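Local coordinates for kelch repeat and BTB domain-containing protein A55 (Vaccinia virus WR, PDB 6I2M) that probably acts as a substrate-specific adapter for CUL3-containing E3 ubiquitin ligases, directing host proteins to ubiquitination and degradation by the proteasome, at residues 77-82 with 101-106; 82-87 with 108-113. One frame throughout, in Å; residues are numbered along the deposited sequence.

Contact 1 of 2, residues 77-82 with 101-106; sequences DYIYGI and LQIGSA
In the BTB/POZ domain of A55, the C-terminal turn of helix 69-79 meets the start of helix 104-116, and Y78 carries most of the joint. With its CG anti to the backbone N (chi1 -176°), the phenol leaves helix 69-79 straight for the other segment and lays one edge along the first turn of helix 104-116. CE2 lies 3.7 Å from S105 CB and 3.8 Å from the methyl CB of A106, while the carbonyl carbon of S105 sits near the ring plane. Farther down the same edge, CD2 of Y78 meets CD1 of I103 at 4.2 Å. I103 occupies the N-cap position of helix 104-116; its CG1 is anti to the backbone N (chi1 168°) and the chain stays extended beyond, so CD1 ends between the two residues of helix 69-79. There it also touches I79 CG1 at 3.7 Å, the two isoleucines crossing obliquely. I79 has its CG1 beside the backbone N, and the same side chain packs on I38, L39 and A42 of helix 36-42, which ties this small apolar patch into the domain interior. Four of the five touching residues are buried, and the polar element is at the far end of the ring. The Y78 hydroxyl has a second acceptor within reach, OE2 of E109 one helical turn on, so its single proton is contested. M1 of the second subunit packs on Y78 as well. The phenol oxygen OH of Y78 stands 2.8 Å from the backbone O of S105.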
ATOM      1  N   ASP A  77      -4.869 -10.248  -7.422  1.00 77.22           N
ATOM      2  CA  ASP A  77      -3.625 -10.581  -6.717  1.00 78.18           C
ATOM      3  C   ASP A  77      -2.559  -9.511  -6.991  1.00 81.98           C
ATOM      4  O   ASP A  77      -1.768  -9.199  -6.101  1.00 81.94           O
ATOM      5  CB  ASP A  77      -3.109 -11.975  -7.127  1.00 81.57           C
ATOM      6  CG  ASP A  77      -3.920 -13.153  -6.609  1.00 91.98           C
ATOM      7  OD1 ASP A  77      -4.550 -13.021  -5.534  1.00 91.99           O
ATOM      8  OD2 ASP A  77      -3.905 -14.215  -7.267  1.00 98.98           O
ATOM      9  N   TYR A  78      -2.573  -8.926  -8.212  1.00 78.24           N
ATOM     10  CA  TYR A  78      -1.675  -7.844  -8.621  1.00 78.27           C
ATOM     11  C   TYR A  78      -2.048  -6.533  -7.915  1.00 80.47           C
ATOM     12  O   TYR A  78      -1.149  -5.761  -7.574  1.00 80.75           O
ATOM     13  CB  TYR A  78      -1.658  -7.675 -10.152  1.00 79.81           C
ATOM     14  CG  TYR A  78      -0.670  -6.637 -10.640  1.00 82.29           C
ATOM     15  CD1 TYR A  78       0.696  -6.904 -10.673  1.00 86.00           C
ATOM     16  CD2 TYR A  78      -1.102  -5.385 -11.072  1.00 82.17           C
ATOM     17  CE1 TYR A  78       1.609  -5.949 -11.113  1.00 87.69           C
ATOM     18  CE2 TYR A  78      -0.196  -4.422 -11.513  1.00 83.87           C
ATOM     19  CZ  TYR A  78       1.159  -4.709 -11.538  1.00 93.15           C
ATOM     20  OH  TYR A  78       2.055  -3.765 -11.979  1.00 95.32           O
ATOM     21  N   ILE A  79      -3.367  -6.293  -7.684  1.00 75.20           N
ATOM     22  CA  ILE A  79      -3.890  -5.120  -6.958  1.00 73.99           C
ATOM     23  C   ILE A  79      -3.388  -5.215  -5.502  1.00 78.14           C
ATOM     24  O   ILE A  79      -3.011  -4.201  -4.911  1.00 77.61           O
ATOM     25  CB  ILE A  79      -5.448  -4.999  -7.080  1.00 75.97           C
ATOM     26  CG1 ILE A  79      -5.872  -4.702  -8.536  1.00 76.04           C
ATOM     27  CG2 ILE A  79      -6.022  -3.932  -6.138  1.00 76.09           C
ATOM     28  CD1 ILE A  79      -7.293  -5.143  -8.938  1.00 82.54           C
ATOM     29  N   TYR A  80      -3.322  -6.452  -4.967  1.00 75.30           N
ATOM     30  CA  TYR A  80      -2.804  -6.762  -3.635  1.00 75.85           C
ATOM     31  C   TYR A  80      -1.266  -6.962  -3.698  1.00 81.51           C
ATOM     32  O   TYR A  80      -0.653  -6.653  -4.724  1.00 81.19           O
ATOM     33  CB  TYR A  80      -3.553  -7.964  -3.025  1.00 76.94           C
ATOM     34  CG  TYR A  80      -4.965  -7.634  -2.578  1.00 77.43           C
ATOM     35  CD1 TYR A  80      -6.026  -7.654  -3.479  1.00 78.51           C
ATOM     36  CD2 TYR A  80      -5.241  -7.315  -1.252  1.00 78.24           C
ATOM     37  CE1 TYR A  80      -7.324  -7.344  -3.077  1.00 78.45           C
ATOM     38  CE2 TYR A  80      -6.539  -7.013  -0.835  1.00 78.51           C
ATOM     39  CZ  TYR A  80      -7.577  -7.031  -1.752  1.00 84.39           C
ATOM     40  OH  TYR A  80      -8.858  -6.733  -1.355  1.00 84.28           O
ATOM     41  N   GLY A  81      -0.662  -7.445  -2.612  1.00 79.64           N
ATOM     42  CA  GLY A  81       0.786  -7.618  -2.499  1.00 81.24           C
ATOM     43  C   GLY A  81       1.463  -8.742  -3.267  1.00 86.75           C
ATOM     44  O   GLY A  81       2.621  -9.050  -2.976  1.00 88.01           O
ATOM     45  N   ILE A  82       0.781  -9.348  -4.264  1.00 83.03           N
ATOM     46  CA  ILE A  82       1.340 -10.453  -5.059  1.00 84.21           C
ATOM     47  C   ILE A  82       1.815  -9.973  -6.455  1.00 88.24           C
ATOM     48  O   ILE A  82       1.011  -9.401  -7.195  1.00 86.50           O
ATOM     49  CB  ILE A  82       0.358 -11.667  -5.131  1.00 87.21           C
ATOM     50  CG1 ILE A  82      -0.036 -12.160  -3.718  1.00 87.79           C
ATOM     51  CG2 ILE A  82       0.935 -12.821  -5.973  1.00 89.61           C
ATOM     52  CD1 ILE A  82      -1.477 -12.667  -3.588  1.00 94.91           C
ATOM     53  N   LEU A 101     -11.112  -3.380 -17.414  1.00 69.94           N
ATOM     54  CA  LEU A 101     -11.173  -2.880 -16.037  1.00 68.98           C
ATOM     55  C   LEU A 101     -10.382  -1.576 -15.835  1.00 72.94           C
ATOM     56  O   LEU A 101     -10.525  -0.929 -14.797  1.00 72.08           O
ATOM     57  CB  LEU A 101     -10.745  -3.967 -15.032  1.00 68.87           C
ATOM     58  CG  LEU A 101     -11.653  -5.203 -14.931  1.00 73.63           C
ATOM     59  CD1 LEU A 101     -10.896  -6.390 -14.371  1.00 74.06           C
ATOM     60  CD2 LEU A 101     -12.905  -4.921 -14.100  1.00 75.36           C
ATOM     61  N   GLN A 102      -9.573  -1.190 -16.845  1.00 70.38           N
ATOM     62  CA  GLN A 102      -8.750   0.022 -16.922  1.00 70.64           C
ATOM     63  C   GLN A 102      -7.800   0.208 -15.725  1.00 74.69           C
ATOM     64  O   GLN A 102      -7.829   1.241 -15.045  1.00 74.19           O
ATOM     65  CB  GLN A 102      -9.609   1.277 -17.172  1.00 71.85           C
ATOM     66  CG  GLN A 102     -10.050   1.444 -18.632  1.00 84.88           C
ATOM     67  CD  GLN A 102      -8.929   1.801 -19.588  1.00102.40           C
ATOM     68  OE1 GLN A 102      -7.942   2.456 -19.232  1.00 98.35           O
ATOM     69  NE2 GLN A 102      -9.069   1.383 -20.836  1.00 93.97           N
ATOM     70  N   ILE A 103      -6.943  -0.800 -15.493  1.00 71.63           N
ATOM     71  CA  ILE A 103      -5.910  -0.773 -14.458  1.00 71.71           C
ATOM     72  C   ILE A 103      -4.583  -0.378 -15.127  1.00 76.87           C
ATOM     73  O   ILE A 103      -4.031  -1.149 -15.918  1.00 77.28           O
ATOM     74  CB  ILE A 103      -5.843  -2.064 -13.571  1.00 74.52           C
ATOM     75  CG1 ILE A 103      -4.554  -2.090 -12.703  1.00 75.53           C
ATOM     76  CG2 ILE A 103      -6.023  -3.353 -14.391  1.00 75.61           C
ATOM     77  CD1 ILE A 103      -4.532  -3.052 -11.553  1.00 82.54           C
ATOM     78  N   GLY A 104      -4.135   0.845 -14.842  1.00 70.52           N
ATOM     79  CA  GLY A 104      -2.918   1.432 -15.397  1.00 70.26           C
ATOM     80  C   GLY A 104      -1.636   0.707 -15.044  1.00 73.49           C
ATOM     81  O   GLY A 104      -0.729   0.604 -15.876  1.00 72.71           O
ATOM     82  N   SER A 105      -1.562   0.205 -13.800  1.00 70.07           N
ATOM     83  CA  SER A 105      -0.424  -0.526 -13.241  1.00 69.84           C
ATOM     84  C   SER A 105      -0.190  -1.870 -13.937  1.00 73.07           C
ATOM     85  O   SER A 105       0.959  -2.287 -14.090  1.00 72.57           O
ATOM     86  CB  SER A 105      -0.633  -0.743 -11.747  1.00 73.92           C
ATOM     87  OG  SER A 105      -0.693   0.491 -11.051  1.00 83.93           O
ATOM     88  N   ALA A 106      -1.278  -2.539 -14.355  1.00 69.21           N
ATOM     89  CA  ALA A 106      -1.237  -3.838 -15.023  1.00 68.59           C
ATOM     90  C   ALA A 106      -1.166  -3.744 -16.546  1.00 72.12           C
ATOM     91  O   ALA A 106      -0.556  -4.617 -17.166  1.00 71.43           O
ATOM     92  CB  ALA A 106      -2.428  -4.674 -14.603  1.00 69.16           C
TER

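Contact 2 of 2, residues 82-87 with 108-113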
ATOM      1  N   ILE A  82       0.781  -9.348  -4.264  1.00 83.03           N
ATOM      2  CA  ILE A  82       1.340 -10.453  -5.059  1.00 84.21           C
ATOM      3  C   ILE A  82       1.815  -9.973  -6.455  1.00 88.24           C
ATOM      4  O   ILE A  82       1.011  -9.401  -7.195  1.00 86.50           O
ATOM      5  CB  ILE A  82       0.358 -11.667  -5.131  1.00 87.21           C
ATOM      6  CG1 ILE A  82      -0.036 -12.160  -3.718  1.00 87.79           C
ATOM      7  CG2 ILE A  82       0.935 -12.821  -5.973  1.00 89.61           C
ATOM      8  CD1 ILE A  82      -1.477 -12.667  -3.588  1.00 94.91           C
ATOM      9  N   PRO A  83       3.099 -10.202  -6.841  1.00 86.65           N
ATOM     10  CA  PRO A  83       3.550  -9.770  -8.178  1.00 86.95           C
ATOM     11  C   PRO A  83       3.033 -10.683  -9.287  1.00 90.83           C
ATOM     12  O   PRO A  83       2.861 -11.885  -9.067  1.00 91.21           O
ATOM     13  CB  PRO A  83       5.085  -9.809  -8.079  1.00 90.96           C
ATOM     14  CG  PRO A  83       5.407 -10.198  -6.658  1.00 95.87           C
ATOM     15  CD  PRO A  83       4.193 -10.865  -6.106  1.00 90.14           C
ATOM     16  N   LEU A  84       2.780 -10.110 -10.477  1.00 86.60           N
ATOM     17  CA  LEU A  84       2.249 -10.832 -11.633  1.00 86.55           C
ATOM     18  C   LEU A  84       3.279 -11.762 -12.283  1.00 92.30           C
ATOM     19  O   LEU A  84       4.323 -11.300 -12.752  1.00 93.52           O
ATOM     20  CB  LEU A  84       1.663  -9.839 -12.656  1.00 85.61           C
ATOM     21  CG  LEU A  84       0.469 -10.311 -13.496  1.00 89.75           C
ATOM     22  CD1 LEU A  84      -0.792 -10.466 -12.647  1.00 88.16           C
ATOM     23  CD2 LEU A  84       0.180  -9.327 -14.610  1.00 91.94           C
ATOM     24  N   SER A  85       2.982 -13.077 -12.291  1.00 88.91           N
ATOM     25  CA  SER A  85       3.834 -14.113 -12.883  1.00 90.91           C
ATOM     26  C   SER A  85       3.523 -14.221 -14.386  1.00 94.32           C
ATOM     27  O   SER A  85       2.805 -15.125 -14.825  1.00 94.08           O
ATOM     28  CB  SER A  85       3.638 -15.447 -12.166  1.00 95.11           C
ATOM     29  OG  SER A  85       3.938 -15.341 -10.784  1.00103.07           O
ATOM     30  N   LEU A  86       4.049 -13.257 -15.157  1.00 90.51           N
ATOM     31  CA  LEU A  86       3.843 -13.119 -16.601  1.00 90.69           C
ATOM     32  C   LEU A  86       4.516 -14.221 -17.425  1.00 97.05           C
ATOM     33  O   LEU A  86       5.709 -14.481 -17.255  1.00 98.88           O
ATOM     34  CB  LEU A  86       4.324 -11.735 -17.085  1.00 90.51           C
ATOM     35  CG  LEU A  86       3.731 -10.509 -16.388  1.00 92.52           C
ATOM     36  CD1 LEU A  86       4.827  -9.597 -15.871  1.00 93.28           C
ATOM     37  CD2 LEU A  86       2.818  -9.744 -17.316  1.00 93.43           C
ATOM     38  N   THR A  87       3.740 -14.857 -18.325  1.00 93.44           N
ATOM     39  CA  THR A  87       4.181 -15.895 -19.272  1.00 96.07           C
ATOM     40  C   THR A  87       3.524 -15.644 -20.632  1.00 99.59           C
ATOM     41  O   THR A  87       2.384 -15.182 -20.676  1.00 96.85           O
ATOM     42  CB  THR A  87       3.913 -17.326 -18.760  1.00104.46           C
ATOM     43  OG1 THR A  87       2.565 -17.445 -18.310  1.00101.81           O
ATOM     44  CG2 THR A  87       4.880 -17.759 -17.667  1.00103.83           C
ATOM     45  N   THR A 108       0.446  -1.469 -18.287  1.00 68.93           N
ATOM     46  CA  THR A 108       1.832  -1.117 -18.614  1.00 68.62           C
ATOM     47  C   THR A 108       2.760  -2.327 -18.478  1.00 71.83           C
ATOM     48  O   THR A 108       3.542  -2.583 -19.393  1.00 71.30           O
ATOM     49  CB  THR A 108       2.315   0.113 -17.824  1.00 76.42           C
ATOM     50  OG1 THR A 108       2.080  -0.088 -16.430  1.00 76.32           O
ATOM     51  CG2 THR A 108       1.661   1.411 -18.292  1.00 74.89           C
ATOM     52  N   GLU A 109       2.650  -3.083 -17.359  1.00 68.04           N
ATOM     53  CA  GLU A 109       3.456  -4.281 -17.081  1.00 67.71           C
ATOM     54  C   GLU A 109       3.261  -5.379 -18.142  1.00 71.52           C
ATOM     55  O   GLU A 109       4.223  -6.068 -18.486  1.00 71.02           O
ATOM     56  CB  GLU A 109       3.175  -4.817 -15.665  1.00 69.03           C
ATOM     57  CG  GLU A 109       4.282  -5.702 -15.112  1.00 79.22           C
ATOM     58  CD  GLU A 109       4.142  -6.080 -13.651  1.00 98.82           C
ATOM     59  OE1 GLU A 109       3.853  -7.264 -13.367  1.00 90.10           O
ATOM     60  OE2 GLU A 109       4.332  -5.193 -12.786  1.00 94.21           O
ATOM     61  N   CYS A 110       2.026  -5.522 -18.666  1.00 68.16           N
ATOM     62  CA  CYS A 110       1.689  -6.497 -19.705  1.00 67.92           C
ATOM     63  C   CYS A 110       2.228  -6.068 -21.066  1.00 72.38           C
ATOM     64  O   CYS A 110       2.821  -6.893 -21.759  1.00 71.93           O
ATOM     65  CB  CYS A 110       0.187  -6.760 -19.752  1.00 68.02           C
ATOM     66  SG  CYS A 110      -0.431  -7.763 -18.379  1.00 71.59           S
ATOM     67  N   GLU A 111       2.035  -4.780 -21.442  1.00 69.62           N
ATOM     68  CA  GLU A 111       2.514  -4.206 -22.705  1.00 69.88           C
ATOM     69  C   GLU A 111       4.039  -4.261 -22.800  1.00 74.16           C
ATOM     70  O   GLU A 111       4.562  -4.641 -23.848  1.00 73.92           O
ATOM     71  CB  GLU A 111       2.021  -2.762 -22.891  1.00 71.44           C
ATOM     72  CG  GLU A 111       0.606  -2.658 -23.438  1.00 82.34           C
ATOM     73  CD  GLU A 111       0.146  -1.268 -23.841  1.00103.61           C
ATOM     74  OE1 GLU A 111       0.500  -0.287 -23.147  1.00 98.60           O
ATOM     75  OE2 GLU A 111      -0.588  -1.165 -24.850  1.00 97.80           O
ATOM     76  N   ASN A 112       4.743  -3.919 -21.696  1.00 70.82           N
ATOM     77  CA  ASN A 112       6.207  -3.943 -21.612  1.00 70.73           C
ATOM     78  C   ASN A 112       6.770  -5.354 -21.783  1.00 75.13           C
ATOM     79  O   ASN A 112       7.819  -5.507 -22.405  1.00 74.75           O
ATOM     80  CB  ASN A 112       6.702  -3.316 -20.304  1.00 70.78           C
ATOM     81  CG  ASN A 112       6.522  -1.816 -20.196  1.00 89.31           C
ATOM     82  OD1 ASN A 112       6.226  -1.108 -21.169  1.00 82.19           O
ATOM     83  ND2 ASN A 112       6.702  -1.295 -18.994  1.00 80.55           N
ATOM     84  N   TYR A 113       6.066  -6.377 -21.250  1.00 72.12           N
ATOM     85  CA  TYR A 113       6.447  -7.791 -21.353  1.00 72.11           C
ATOM     86  C   TYR A 113       6.279  -8.288 -22.795  1.00 76.42           C
ATOM     87  O   TYR A 113       7.127  -9.040 -23.279  1.00 75.97           O
ATOM     88  CB  TYR A 113       5.616  -8.650 -20.380  1.00 73.17           C
ATOM     89  CG  TYR A 113       6.051 -10.099 -20.295  1.00 74.92           C
ATOM     90  CD1 TYR A 113       5.490 -11.068 -21.123  1.00 76.83           C
ATOM     91  CD2 TYR A 113       6.998 -10.510 -19.360  1.00 75.74           C
ATOM     92  CE1 TYR A 113       5.877 -12.405 -21.042  1.00 77.48           C
ATOM     93  CE2 TYR A 113       7.391 -11.846 -19.268  1.00 76.62           C
ATOM     94  CZ  TYR A 113       6.829 -12.789 -20.113  1.00 83.84           C
ATOM     95  OH  TYR A 113       7.213 -14.107 -20.029  1.00 84.69           O
TER
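A carboxylate oxygen resting against hydrocarbon marks this contact: OE1 of E109 lies 3.5 Å from CB of L84 and 3.6 Å from CD1 of L86. Here the BTB/POZ loop between helices 69-79 and 91-101 packs on the middle of helix 104-116. E109 reaches the leucines with CG anti to the backbone N (chi1 -159°) and an extended chain. S85, the centre of an inverse gamma turn with a weak L86 N to L84 O bond, points away while L84 and L86 point toward the helix. Next along the helix, SG of C110 meets CD2 of L86 at 4.0 Å and CD2 of L84 at 4.1 Å, bridging the two leucines. One turn on from E109, Y113 swings its ring out with CG anti to the backbone N (chi1 -173°) and turns a face to the loop. CB of L86 stands over it, 3.8 Å from the ring centroid and 14° from its normal, a CH-pi contact. The hydroxyl of Y113 continues along the loop to 3.6 Å from CA of T87. V91 of helix 91-101 touches both L86 and Y113. The other carboxylate oxygen, OE2, faces the Y78 hydroxyl, its probable hydrogen-bond partner, and bonds to the N atom of M1 of the second subunit; E109 is probably ionised, and the M1 amino group, if charged, would help offset the apolar setting of OE1.

How the contacts relate
Contacts 1 and 2 lie side by side in the BTB/POZ domain, their centres about 10 Å apart, and share helix 104-116: contact 1 uses its first turn, contact 2 its middle. I82 belongs to both, where the chain leaving helix 69-79 runs on as the loop 82-87. Along the chain the segments alternate, 77-82, 82-87, 101-106, 108-113, with helix 91-101 leading from 82-87 to 101-106. E109 and Y78 join the two contacts directly, and the Y78 ring packs on L84. Both adjoin the second subunit, placing this corner of the domain at the interface between the two copies.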